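Local coordinates for DNA helicase RecQ (Deinococcus radiodurans, PDB 4Q48), which probably couples ATP hydrolysis to unwinding of duplex DNA, translocating in the 3'-5' direction, as a RecQ-family helicase represented here by its catalytic core, at residues L174-L179 and L195-A200. Sequence-based numbering, arbitrary orientation.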
loop_
_atom_site.group_PDB
_atom_site.type_symbol
_atom_site.label_atom_id
_atom_site.label_comp_id
_atom_site.label_asym_id
_atom_site.label_seq_id
_atom_site.Cartn_x
_atom_site.Cartn_y
_atom_site.Cartn_z
ATOM N N LEU A 174 -6.833 -9.811 25.863
ATOM C CA LEU A 174 -6.127 -10.543 24.796
ATOM C C LEU A 174 -5.448 -9.613 23.785
ATOM O O LEU A 174 -6.028 -8.599 23.378
ATOM C CB LEU A 174 -7.086 -11.474 24.062
ATOM C CG LEU A 174 -7.667 -12.621 24.898
ATOM C CD1 LEU A 174 -8.600 -13.474 24.056
ATOM C CD2 LEU A 174 -6.596 -13.469 25.566
ATOM N N PRO A 175 -4.236 -9.985 23.336
ATOM C CA PRO A 175 -3.467 -9.194 22.363
ATOM C C PRO A 175 -4.155 -9.082 21.005
ATOM O O PRO A 175 -4.796 -10.041 20.572
ATOM C CB PRO A 175 -2.157 -9.991 22.212
ATOM C CG PRO A 175 -2.076 -10.840 23.401
ATOM C CD PRO A 175 -3.496 -11.191 23.752
ATOM N N ARG A 176 -4.015 -7.924 20.365
ATOM C CA ARG A 176 -4.516 -7.687 19.011
ATOM C C ARG A 176 -3.355 -7.319 18.092
ATOM O O ARG A 176 -2.706 -6.296 18.312
ATOM C CB ARG A 176 -5.516 -6.533 18.966
ATOM C CG ARG A 176 -6.957 -6.895 19.144
ATOM C CD ARG A 176 -7.841 -5.643 19.194
ATOM N NE ARG A 176 -7.280 -4.539 19.979
ATOM C CZ ARG A 176 -7.281 -4.468 21.302
ATOM N NH1 ARG A 176 -7.809 -5.452 22.020
ATOM N NH2 ARG A 176 -6.743 -3.419 21.908
ATOM N N VAL A 177 -3.083 -8.103 17.056
ATOM C CA VAL A 177 -2.120 -7.620 16.069
ATOM C C VAL A 177 -2.800 -7.505 14.707
ATOM O O VAL A 177 -3.458 -8.438 14.232
ATOM C CB VAL A 177 -0.855 -8.518 15.986
ATOM C CG1 VAL A 177 -1.199 -9.942 15.550
ATOM C CG2 VAL A 177 0.151 -7.902 15.048
ATOM N N ALA A 178 -2.708 -6.316 14.127
ATOM C CA ALA A 178 -3.316 -6.024 12.828
ATOM C C ALA A 178 -2.218 -5.875 11.795
ATOM O O ALA A 178 -1.249 -5.137 11.992
ATOM C CB ALA A 178 -4.193 -4.765 12.885
ATOM N N LEU A 179 -2.333 -6.618 10.709
ATOM C CA LEU A 179 -1.299 -6.584 9.694
ATOM C C LEU A 179 -1.866 -6.176 8.344
ATOM O O LEU A 179 -2.988 -6.570 7.992
ATOM C CB LEU A 179 -0.617 -7.949 9.591
ATOM C CG LEU A 179 -0.333 -8.678 10.909
ATOM C CD1 LEU A 179 -1.453 -9.680 11.195
ATOM C CD2 LEU A 179 1.016 -9.362 10.875
ATOM N N LEU A 195 -9.501 -0.692 15.851
ATOM C CA LEU A 195 -8.975 -1.779 16.668
ATOM C C LEU A 195 -8.163 -1.262 17.852
ATOM O O LEU A 195 -7.326 -1.997 18.385
ATOM C CB LEU A 195 -8.116 -2.712 15.802
ATOM C CG LEU A 195 -8.736 -3.099 14.451
ATOM C CD1 LEU A 195 -7.718 -3.743 13.534
ATOM C CD2 LEU A 195 -9.939 -4.013 14.637
ATOM N N ARG A 196 -8.430 -0.020 18.267
ATOM C CA ARG A 196 -7.673 0.665 19.333
ATOM C C ARG A 196 -6.190 0.345 19.379
ATOM O O ARG A 196 -5.691 -0.251 20.333
ATOM C CB ARG A 196 -8.282 0.390 20.708
ATOM C CG ARG A 196 -9.774 0.556 20.754
ATOM C CD ARG A 196 -10.338 0.086 22.081
ATOM N NE ARG A 196 -11.695 -0.416 21.876
ATOM C CZ ARG A 196 -12.609 -0.604 22.827
ATOM N NH1 ARG A 196 -13.811 -1.053 22.479
ATOM N NH2 ARG A 196 -12.317 -0.394 24.112
ATOM N N LEU A 197 -5.488 0.770 18.338
ATOM C CA LEU A 197 -4.053 0.559 18.251
ATOM C C LEU A 197 -3.384 1.913 18.123
ATOM O O LEU A 197 -2.240 2.021 17.659
ATOM C CB LEU A 197 -3.703 -0.375 17.083
ATOM C CG LEU A 197 -4.437 -1.719 17.183
ATOM C CD1 LEU A 197 -4.160 -2.648 16.012
ATOM C CD2 LEU A 197 -4.084 -2.400 18.482
ATOM N N GLU A 198 -4.102 2.953 18.551
ATOM C CA GLU A 198 -3.538 4.297 18.537
ATOM C C GLU A 198 -2.370 4.298 19.486
ATOM O O GLU A 198 -1.337 4.894 19.208
ATOM C CB GLU A 198 -4.560 5.362 18.947
ATOM C CG GLU A 198 -5.406 4.988 20.155
ATOM C CD GLU A 198 -6.771 4.441 19.767
ATOM O OE1 GLU A 198 -7.062 4.420 18.557
ATOM O OE2 GLU A 198 -7.541 4.014 20.656
ATOM N N ASP A 199 -2.522 3.560 20.578
ATOM C CA ASP A 199 -1.498 3.501 21.604
ATOM C C ASP A 199 -0.522 2.333 21.390
ATOM O O ASP A 199 0.406 2.116 22.179
ATOM C CB ASP A 199 -2.180 3.421 22.974
ATOM C CG ASP A 199 -3.216 4.548 23.184
ATOM O OD1 ASP A 199 -2.951 5.700 22.758
ATOM O OD2 ASP A 199 -4.297 4.290 23.772
ATOM N N ALA A 200 -0.718 1.600 20.299
ATOM C CA ALA A 200 0.109 0.430 20.019
ATOM C C ALA A 200 1.347 0.757 19.176
ATOM O O ALA A 200 1.345 1.697 18.380
ATOM C CB ALA A 200 -0.733 -0.641 19.335
#
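A single hydrogen bond joins strand 176-180 to the loop that begins about L195, where the backbone departs from helical torsions after helix 185-194. R176 extends from the strand with CD anti to CA (chi2 175°) and then bends at chi3 (-42°), which brings NE to the carbonyl oxygen of L195; NE and L195 O lie 3.0 Å apart. The N-H approaches from above the carbonyl plane and the bond is bent, 143° at the hydrogen. R196 O lies at the edge of the same guanidinium, 3.7 Å from R176 NH2, too far to count as a second bond. The charged end of R196 itself is in a salt bridge with E169.

Apolar contacts converge on A178, whose small CB points at the loop. L195 brings CD1 to within 3.7 Å of A178 CB, and L197 CD1 meets the same methyl at 3.8 Å, so two leucine branches share one alanine. The other branch of L197 turns to the arginine, with CD2 4.1 Å from R176 NE. An alanine in place of R176 would remove the guanidinium and would probably leave L195 O without this donor and L197 CD2 less well covered.

The contact lies against one face of the parallel sheet of the first RecA-like helicase domain, where strand 176-180 runs between strands 139-145 and 42-45. Strand 176-180, helix 185-194 and the outermost strand 202-204 form a beta-alpha-beta crossover passing strand 42-45, and segment 195-200 lies in the loop from the helix to the last strand, packing L195 on I144 and L197 on N41, while V177, directed away from the loop, meets Y56 of helix 50-62.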